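Local coordinates for protein dipicolinate synthase subunit B (Bacillus halodurans, PDB 3LQK) that serves as subunit B of dipicolinate synthase, which makes dipicolinic acid for bacterial spores, and probably binds a flavin as a member of the flavoprotein family, at residues E29-L34 with E178-A183; V76-F81 with V112-K117. One frame throughout, in Å; residues are numbered along the deposited sequence.

Contact 1: E29-L34 with E178-A183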
ATOM      1  N   GLU A  29     -16.423  30.159 -13.597  1.00 15.62           N
ATOM      2  CA  GLU A  29     -16.762  31.517 -13.926  1.00 16.80           C
ATOM      3  C   GLU A  29     -16.128  32.534 -12.939  1.00 16.25           C
ATOM      4  O   GLU A  29     -15.547  33.537 -13.379  1.00 15.91           O
ATOM      5  CB  GLU A  29     -18.294  31.663 -14.033  1.00 17.71           C
ATOM      6  CG  GLU A  29     -18.760  33.152 -13.936  1.00 21.64           C
ATOM      7  CD  GLU A  29     -18.437  33.985 -15.172  1.00 28.59           C
ATOM      8  OE1 GLU A  29     -18.109  33.368 -16.214  1.00 29.19           O
ATOM      9  OE2 GLU A  29     -18.556  35.272 -15.106  1.00 33.35           O
ATOM     10  N   ARG A  30     -16.166  32.262 -11.635  1.00 15.46           N
ATOM     11  CA  ARG A  30     -15.459  33.116 -10.669  1.00 15.70           C
ATOM     12  C   ARG A  30     -13.967  33.238 -10.935  1.00 15.29           C
ATOM     13  O   ARG A  30     -13.385  34.301 -10.733  1.00 15.01           O
ATOM     14  CB  ARG A  30     -15.538  32.590  -9.237  1.00 15.80           C
ATOM     15  CG  ARG A  30     -16.615  33.106  -8.427  1.00 19.87           C
ATOM     16  CD  ARG A  30     -16.741  32.297  -7.136  1.00 19.19           C
ATOM     17  NE  ARG A  30     -16.030  32.910  -6.010  1.00 17.01           N
ATOM     18  CZ  ARG A  30     -15.797  32.299  -4.854  1.00 16.56           C
ATOM     19  NH1 ARG A  30     -16.173  31.016  -4.665  1.00 15.44           N
ATOM     20  NH2 ARG A  30     -15.216  32.978  -3.892  1.00 17.47           N
ATOM     21  N   LEU A  31     -13.312  32.145 -11.291  1.00 14.18           N
ATOM     22  CA  LEU A  31     -11.882  32.250 -11.567  1.00 14.07           C
ATOM     23  C   LEU A  31     -11.644  33.212 -12.725  1.00 14.47           C
ATOM     24  O   LEU A  31     -10.741  34.001 -12.651  1.00 13.61           O
ATOM     25  CB  LEU A  31     -11.258  30.888 -11.882  1.00 13.58           C
ATOM     26  CG  LEU A  31     -11.294  29.784 -10.841  1.00 13.82           C
ATOM     27  CD1 LEU A  31     -10.534  28.526 -11.392  1.00 12.78           C
ATOM     28  CD2 LEU A  31     -10.679  30.371  -9.561  1.00 17.12           C
ATOM     29  N   VAL A  32     -12.441  33.122 -13.796  1.00 14.96           N
ATOM     30  CA  VAL A  32     -12.265  34.018 -14.962  1.00 14.93           C
ATOM     31  C   VAL A  32     -12.526  35.463 -14.510  1.00 16.03           C
ATOM     32  O   VAL A  32     -11.816  36.388 -14.877  1.00 14.91           O
ATOM     33  CB  VAL A  32     -13.225  33.619 -16.173  1.00 15.19           C
ATOM     34  CG1 VAL A  32     -13.245  34.685 -17.277  1.00 15.67           C
ATOM     35  CG2 VAL A  32     -12.844  32.293 -16.757  1.00 13.49           C
ATOM     36  N   GLU A  33     -13.518  35.647 -13.670  1.00 17.05           N
ATOM     37  CA  GLU A  33     -13.847  36.985 -13.147  1.00 18.32           C
ATOM     38  C   GLU A  33     -12.776  37.548 -12.250  1.00 18.75           C
ATOM     39  O   GLU A  33     -12.603  38.750 -12.213  1.00 18.01           O
ATOM     40  CB  GLU A  33     -15.125  36.928 -12.322  1.00 19.73           C
ATOM     41  CG  GLU A  33     -16.364  36.675 -13.140  1.00 22.94           C
ATOM     42  CD  GLU A  33     -17.617  36.385 -12.272  1.00 27.05           C
ATOM     43  OE1 GLU A  33     -17.569  36.329 -10.987  1.00 29.36           O
ATOM     44  OE2 GLU A  33     -18.656  36.191 -12.922  1.00 25.33           O
ATOM     45  N   LEU A  34     -12.069  36.683 -11.524  1.00 18.85           N
ATOM     46  CA  LEU A  34     -10.893  37.066 -10.752  1.00 19.88           C
ATOM     47  C   LEU A  34      -9.576  37.187 -11.597  1.00 20.27           C
ATOM     48  O   LEU A  34      -8.480  37.385 -11.052  1.00 21.40           O
ATOM     49  CB  LEU A  34     -10.689  36.010  -9.675  1.00 20.45           C
ATOM     50  CG  LEU A  34     -11.737  35.945  -8.559  1.00 22.04           C
ATOM     51  CD1 LEU A  34     -11.631  34.604  -7.787  1.00 23.26           C
ATOM     52  CD2 LEU A  34     -11.524  37.085  -7.631  1.00 23.70           C
ATOM     53  N   GLU A 178     -10.247  30.023  -2.903  1.00 13.40           N
ATOM     54  CA  GLU A 178      -9.404  30.084  -1.726  1.00 13.67           C
ATOM     55  C   GLU A 178      -8.395  28.931  -1.695  1.00 11.57           C
ATOM     56  O   GLU A 178      -7.244  29.140  -1.323  1.00 12.24           O
ATOM     57  CB  GLU A 178     -10.282  29.993  -0.465  1.00 14.40           C
ATOM     58  CG  GLU A 178     -11.159  31.205  -0.201  1.00 20.55           C
ATOM     59  CD  GLU A 178     -12.553  31.265  -0.962  1.00 25.51           C
ATOM     60  OE1 GLU A 178     -12.854  30.406  -1.839  1.00 20.25           O
ATOM     61  OE2 GLU A 178     -13.332  32.259  -0.677  1.00 32.14           O
ATOM     62  N   THR A 179      -8.827  27.726  -2.065  1.00 10.51           N
ATOM     63  CA  THR A 179      -7.938  26.567  -2.120  1.00 10.50           C
ATOM     64  C   THR A 179      -6.858  26.785  -3.154  1.00 11.23           C
ATOM     65  O   THR A 179      -5.675  26.482  -2.929  1.00 11.48           O
ATOM     66  CB  THR A 179      -8.718  25.283  -2.368  1.00 11.44           C
ATOM     67  OG1 THR A 179      -9.757  25.181  -1.363  1.00 12.10           O
ATOM     68  CG2 THR A 179      -7.837  24.014  -2.338  1.00  5.55           C
ATOM     69  N   ILE A 180      -7.217  27.359  -4.292  1.00 13.49           N
ATOM     70  CA  ILE A 180      -6.186  27.667  -5.318  1.00 14.20           C
ATOM     71  C   ILE A 180      -5.199  28.699  -4.749  1.00 14.77           C
ATOM     72  O   ILE A 180      -3.982  28.537  -4.893  1.00 14.23           O
ATOM     73  CB  ILE A 180      -6.785  28.171  -6.697  1.00 14.69           C
ATOM     74  CG1 ILE A 180      -7.684  27.084  -7.296  1.00 14.92           C
ATOM     75  CG2 ILE A 180      -5.645  28.521  -7.700  1.00 12.27           C
ATOM     76  CD1 ILE A 180      -8.250  27.312  -8.686  1.00 16.75           C
ATOM     77  N   GLU A 181      -5.721  29.733  -4.114  1.00 14.36           N
ATOM     78  CA  GLU A 181      -4.842  30.779  -3.598  1.00 16.24           C
ATOM     79  C   GLU A 181      -3.799  30.228  -2.603  1.00 14.63           C
ATOM     80  O   GLU A 181      -2.611  30.631  -2.636  1.00 14.62           O
ATOM     81  CB  GLU A 181      -5.640  31.853  -2.919  1.00 17.54           C
ATOM     82  CG  GLU A 181      -4.854  33.081  -2.576  1.00 26.33           C
ATOM     83  CD  GLU A 181      -5.447  33.889  -1.387  1.00 39.21           C
ATOM     84  OE1 GLU A 181      -4.683  34.710  -0.794  1.00 47.13           O
ATOM     85  OE2 GLU A 181      -6.658  33.712  -1.031  1.00 45.28           O
ATOM     86  N   ALA A 182      -4.218  29.315  -1.740  1.00 11.02           N
ATOM     87  CA  ALA A 182      -3.296  28.746  -0.782  1.00 11.65           C
ATOM     88  C   ALA A 182      -2.348  27.759  -1.491  1.00 11.02           C
ATOM     89  O   ALA A 182      -1.127  27.713  -1.187  1.00 11.42           O
ATOM     90  CB  ALA A 182      -4.014  28.100   0.401  1.00  9.82           C
ATOM     91  N   ALA A 183      -2.872  26.998  -2.434  1.00 10.26           N
ATOM     92  CA  ALA A 183      -2.014  26.065  -3.185  1.00 10.88           C
ATOM     93  C   ALA A 183      -0.884  26.772  -3.946  1.00 11.91           C
ATOM     94  O   ALA A 183       0.203  26.226  -4.123  1.00 11.04           O
ATOM     95  CB  ALA A 183      -2.837  25.248  -4.177  1.00  9.35           C
TER

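Contact 2: V76-F81 with V112-K117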
ATOM      1  N   VAL A  76      -3.373  14.157 -26.960  1.00 17.93           N
ATOM      2  CA  VAL A  76      -2.547  15.037 -27.800  0.50 18.25           C
ATOM      3  C   VAL A  76      -2.643  16.485 -27.370  1.00 18.04           C
ATOM      4  O   VAL A  76      -1.670  17.219 -27.348  1.00 17.41           O
ATOM      5  CB  VAL A  76      -3.023  15.014 -29.278  0.50 18.45           C
ATOM      6  CG1 VAL A  76      -2.306  16.105 -30.126  0.50 18.99           C
ATOM      7  CG2 VAL A  76      -2.814  13.686 -29.863  0.50 18.38           C
ATOM      8  N   LYS A  77      -3.869  16.922 -27.093  1.00 18.30           N
ATOM      9  CA  LYS A  77      -4.078  18.312 -26.671  1.00 18.79           C
ATOM     10  C   LYS A  77      -3.581  18.607 -25.239  1.00 18.15           C
ATOM     11  O   LYS A  77      -3.215  19.757 -24.917  1.00 19.37           O
ATOM     12  CB  LYS A  77      -5.569  18.674 -26.791  1.00 19.25           C
ATOM     13  CG  LYS A  77      -6.026  19.062 -28.228  1.00 21.14           C
ATOM     14  CD  LYS A  77      -7.551  19.143 -28.286  1.00 22.93           C
ATOM     15  CE  LYS A  77      -8.095  19.363 -29.722  1.00 26.52           C
ATOM     16  NZ  LYS A  77      -9.585  19.204 -29.711  1.00 25.44           N
ATOM     17  N   ALA A  78      -3.575  17.587 -24.382  1.00 16.58           N
ATOM     18  CA  ALA A  78      -3.212  17.744 -22.962  1.00 15.75           C
ATOM     19  C   ALA A  78      -1.737  17.741 -22.754  1.00 17.02           C
ATOM     20  O   ALA A  78      -1.235  18.399 -21.859  1.00 15.21           O
ATOM     21  CB  ALA A  78      -3.854  16.629 -22.094  1.00 15.61           C
ATOM     22  N   GLU A  79      -1.016  17.000 -23.586  1.00 19.11           N
ATOM     23  CA  GLU A  79       0.409  16.787 -23.355  1.00 20.53           C
ATOM     24  C   GLU A  79       1.320  18.035 -23.347  1.00 18.92           C
ATOM     25  O   GLU A  79       2.280  18.097 -22.561  1.00 18.89           O
ATOM     26  CB  GLU A  79       0.913  15.729 -24.351  1.00 21.84           C
ATOM     27  CG  GLU A  79       2.372  15.277 -24.134  1.00 29.12           C
ATOM     28  CD  GLU A  79       3.409  16.245 -24.766  1.00 34.39           C
ATOM     29  OE1 GLU A  79       3.035  17.111 -25.627  1.00 33.57           O
ATOM     30  OE2 GLU A  79       4.595  16.155 -24.337  1.00 39.61           O
ATOM     31  N   PRO A  80       1.059  19.010 -24.228  1.00 17.76           N
ATOM     32  CA  PRO A  80       1.861  20.241 -24.244  1.00 16.94           C
ATOM     33  C   PRO A  80       1.786  21.079 -22.999  1.00 16.01           C
ATOM     34  O   PRO A  80       2.640  21.915 -22.812  1.00 14.89           O
ATOM     35  CB  PRO A  80       1.289  21.038 -25.395  1.00 18.10           C
ATOM     36  CG  PRO A  80       0.698  19.934 -26.317  1.00 19.48           C
ATOM     37  CD  PRO A  80       0.115  18.943 -25.349  1.00 18.15           C
ATOM     38  N   PHE A  81       0.775  20.869 -22.157  1.00 14.52           N
ATOM     39  CA  PHE A  81       0.745  21.534 -20.833  1.00 13.95           C
ATOM     40  C   PHE A  81       1.873  21.147 -19.866  1.00 14.71           C
ATOM     41  O   PHE A  81       1.979  21.748 -18.803  1.00 13.23           O
ATOM     42  CB  PHE A  81      -0.614  21.397 -20.183  1.00 12.91           C
ATOM     43  CG  PHE A  81      -1.660  22.093 -20.942  1.00 13.96           C
ATOM     44  CD1 PHE A  81      -1.987  23.407 -20.656  1.00 14.95           C
ATOM     45  CD2 PHE A  81      -2.265  21.482 -22.038  1.00 11.82           C
ATOM     46  CE1 PHE A  81      -2.946  24.090 -21.426  1.00 13.13           C
ATOM     47  CE2 PHE A  81      -3.234  22.139 -22.797  1.00 11.91           C
ATOM     48  CZ  PHE A  81      -3.592  23.442 -22.469  1.00 11.36           C
ATOM     49  N   VAL A 112      -7.871  14.809 -18.557  1.00 10.48           N
ATOM     50  CA  VAL A 112      -7.828  15.463 -17.260  1.00 10.23           C
ATOM     51  C   VAL A 112      -6.622  15.006 -16.437  1.00 10.66           C
ATOM     52  O   VAL A 112      -5.873  15.793 -15.868  1.00  9.37           O
ATOM     53  CB  VAL A 112      -9.175  15.230 -16.471  1.00 10.44           C
ATOM     54  CG1 VAL A 112      -9.094  15.825 -15.057  1.00  9.30           C
ATOM     55  CG2 VAL A 112     -10.401  15.895 -17.178  1.00 10.76           C
ATOM     56  N   LEU A 113      -6.416  13.704 -16.375  1.00 11.66           N
ATOM     57  CA  LEU A 113      -5.326  13.159 -15.571  1.00 11.80           C
ATOM     58  C   LEU A 113      -4.018  13.495 -16.228  1.00 11.92           C
ATOM     59  O   LEU A 113      -2.999  13.634 -15.547  1.00 10.72           O
ATOM     60  CB  LEU A 113      -5.483  11.651 -15.403  1.00 11.63           C
ATOM     61  CG  LEU A 113      -6.722  11.247 -14.589  1.00 16.18           C
ATOM     62  CD1 LEU A 113      -6.838   9.763 -14.599  1.00 18.47           C
ATOM     63  CD2 LEU A 113      -6.691  11.806 -13.138  1.00 19.92           C
HETATM   64  N   MSE A 114      -4.014  13.625 -17.554  1.00 11.69           N
HETATM   65  CA  MSE A 114      -2.754  14.044 -18.220  1.00 12.22           C
HETATM   66  C   MSE A 114      -2.435  15.484 -17.895  1.00 11.65           C
HETATM   67  O   MSE A 114      -1.284  15.821 -17.655  1.00 10.97           O
HETATM   68  CB  MSE A 114      -2.838  13.781 -19.716  1.00 12.83           C
HETATM   69  CG  MSE A 114      -1.665  14.242 -20.505  1.00 18.75           C
HETATM   70 SE   MSE A 114      -0.049  13.208 -20.013  0.75 23.33          SE
HETATM   71  CE  MSE A 114      -0.550  11.507 -20.739  1.00 21.84           C
ATOM     72  N   GLY A 115      -3.465  16.359 -17.818  1.00 12.81           N
ATOM     73  CA  GLY A 115      -3.241  17.715 -17.367  1.00 11.97           C
ATOM     74  C   GLY A 115      -2.612  17.784 -15.964  1.00 11.81           C
ATOM     75  O   GLY A 115      -1.685  18.563 -15.710  1.00 11.06           O
ATOM     76  N   ALA A 116      -3.133  16.967 -15.070  1.00 10.61           N
ATOM     77  CA  ALA A 116      -2.625  16.881 -13.706  1.00 11.79           C
ATOM     78  C   ALA A 116      -1.169  16.380 -13.700  1.00 11.47           C
ATOM     79  O   ALA A 116      -0.297  16.964 -13.061  1.00 12.95           O
ATOM     80  CB  ALA A 116      -3.532  15.949 -12.850  1.00 11.19           C
ATOM     81  N   LYS A 117      -0.913  15.315 -14.434  1.00 13.20           N
ATOM     82  CA  LYS A 117       0.468  14.766 -14.555  1.00 13.54           C
ATOM     83  C   LYS A 117       1.410  15.811 -15.114  1.00 12.24           C
ATOM     84  O   LYS A 117       2.485  16.007 -14.591  1.00 13.61           O
ATOM     85  CB  LYS A 117       0.484  13.481 -15.397  1.00 13.80           C
ATOM     86  CG  LYS A 117       1.799  12.670 -15.373  1.00 16.03           C
ATOM     87  CD  LYS A 117       1.854  11.651 -16.521  1.00 19.40           C
ATOM     88  CE  LYS A 117       3.131  10.772 -16.455  1.00 20.90           C
ATOM     89  NZ  LYS A 117       3.251   9.765 -17.574  1.00 25.23           N
TER

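Contact 1: E29-L34 with E178-A183
Leu31 and Ile180 meet where two helices lie next to each other over one face of the central beta-sheet: helix 25-33, the connection between parallel strands 9-13 and 37-41, and helix 176-184, which comes late in the chain. The backbones stay well apart, with the CA atoms of Leu31 and Ile180 at 9.6 Å, so side chains have to bridge the gap. These two reach toward each other tip to tip. The terminal methyl CD1 of Ile180 sits at the fork of the leucine, 3.7 Å from Leu31 CD1 and 4.0 Å from Leu31 CD2. Ile180 gets there with CG1 anti to its carbonyl carbon (chi1 -61°) and an extended second torsion, which pushes CD1 outward. Both residues are buried, and both also rest on Val10 of strand 9-13, so the pair packs between the two helices and the sheet.

A looser polar contact runs alongside. Arg30 NH2 and Glu178 OE2 form a long salt bridge of 3.8 Å, with the carboxylate oxygen at the edge of the guanidinium and near its plane. The two side chains cross at about a right angle, and their flat ends are turned 63° from each other; at that length the attraction is probably mostly electrostatic. What holds the guanidinium more firmly is its other terminal nitrogen: NH1 is hydrogen-bonded to Gln27 OE1 in its own helix and to the backbone carbonyl of Glu174, just ahead of helix 176-184. Arg30 therefore ties its helix chiefly to the chain leading into helix 176-184, with Glu178 as a distant extra partner. Two helices packed side by side against one face of a largely parallel sheet, one of them a beta-alpha-beta crossover, are the hallmark of a Rossmann-like alpha/beta sandwich.

Contact 2: V76-F81 with V112-K117
Apolar contact between Ala78 and Met114 carries most of this meeting of helices 75-78 and 111-121. The methyl of Ala78 points at the second helix and presses on the inner part of the selenomethionine side chain: Ala78 CB lies 3.6 Å from Met114 CG and 3.8 Å from Met114 CB. Met114 has CG anti to its backbone N (chi1 176°), which sets this methylene beside the alanine; bends at the next two torsions then curl SE and CE back toward the side chain's own CB, farther from the alanine than CG.

Close backbone approach is the second element. Gly115 lacks a side chain, and its CA comes within 5.6 Å of the CA of Ala78, while the Ala78 methyl stands 4.3 Å from Gly115 N. Helix 111-121 is the second helix in the connection from strand 89-95 to the parallel strand 126-132 of the Rossmann-like sheet, and Val112 packs on Met90 and Ile92 beneath it. Ala78 and Val112 both touch Phe41 of strand 37-41, so the short helix is seated beside helix 111-121 at the sheet.

Aromatic packing adds Phe81, on the 3-10 turn after Ala78, edge-to-face with Phe41.

At the polar margins, the nearest atoms of the Glu79 side chain and a bound phosphate ion, probably from the crystallisation liquor, are about 3 Å apart, and Lys117 NZ is hydrogen-bonded to Thr132 OG1 of a neighbouring subunit.

In the fold
Both contacts belong to the same Rossmann-like domain, with centres 20 Å apart and nearest atoms about 12 Å apart. Along the chain, contact 2 is nested inside the loop that contact 1 closes between helix 25-33 and helix 176-184. The two share one mixed, mainly parallel sheet. Contact 1 rests on strand 9-13, and its helix 176-184 also packs on strand 152-159; contact 2 rests on strands 37-41 and 89-95. The chain crosses from strand 9-13 to 37-41 in one direction and from 89-95 to 126-132 in the other, consistent with helices 25-33 and 111-121 covering opposite faces, as in classical Rossmann-like folds. Segment 112-117 of contact 2 also reaches a neighbouring subunit, through Lys117.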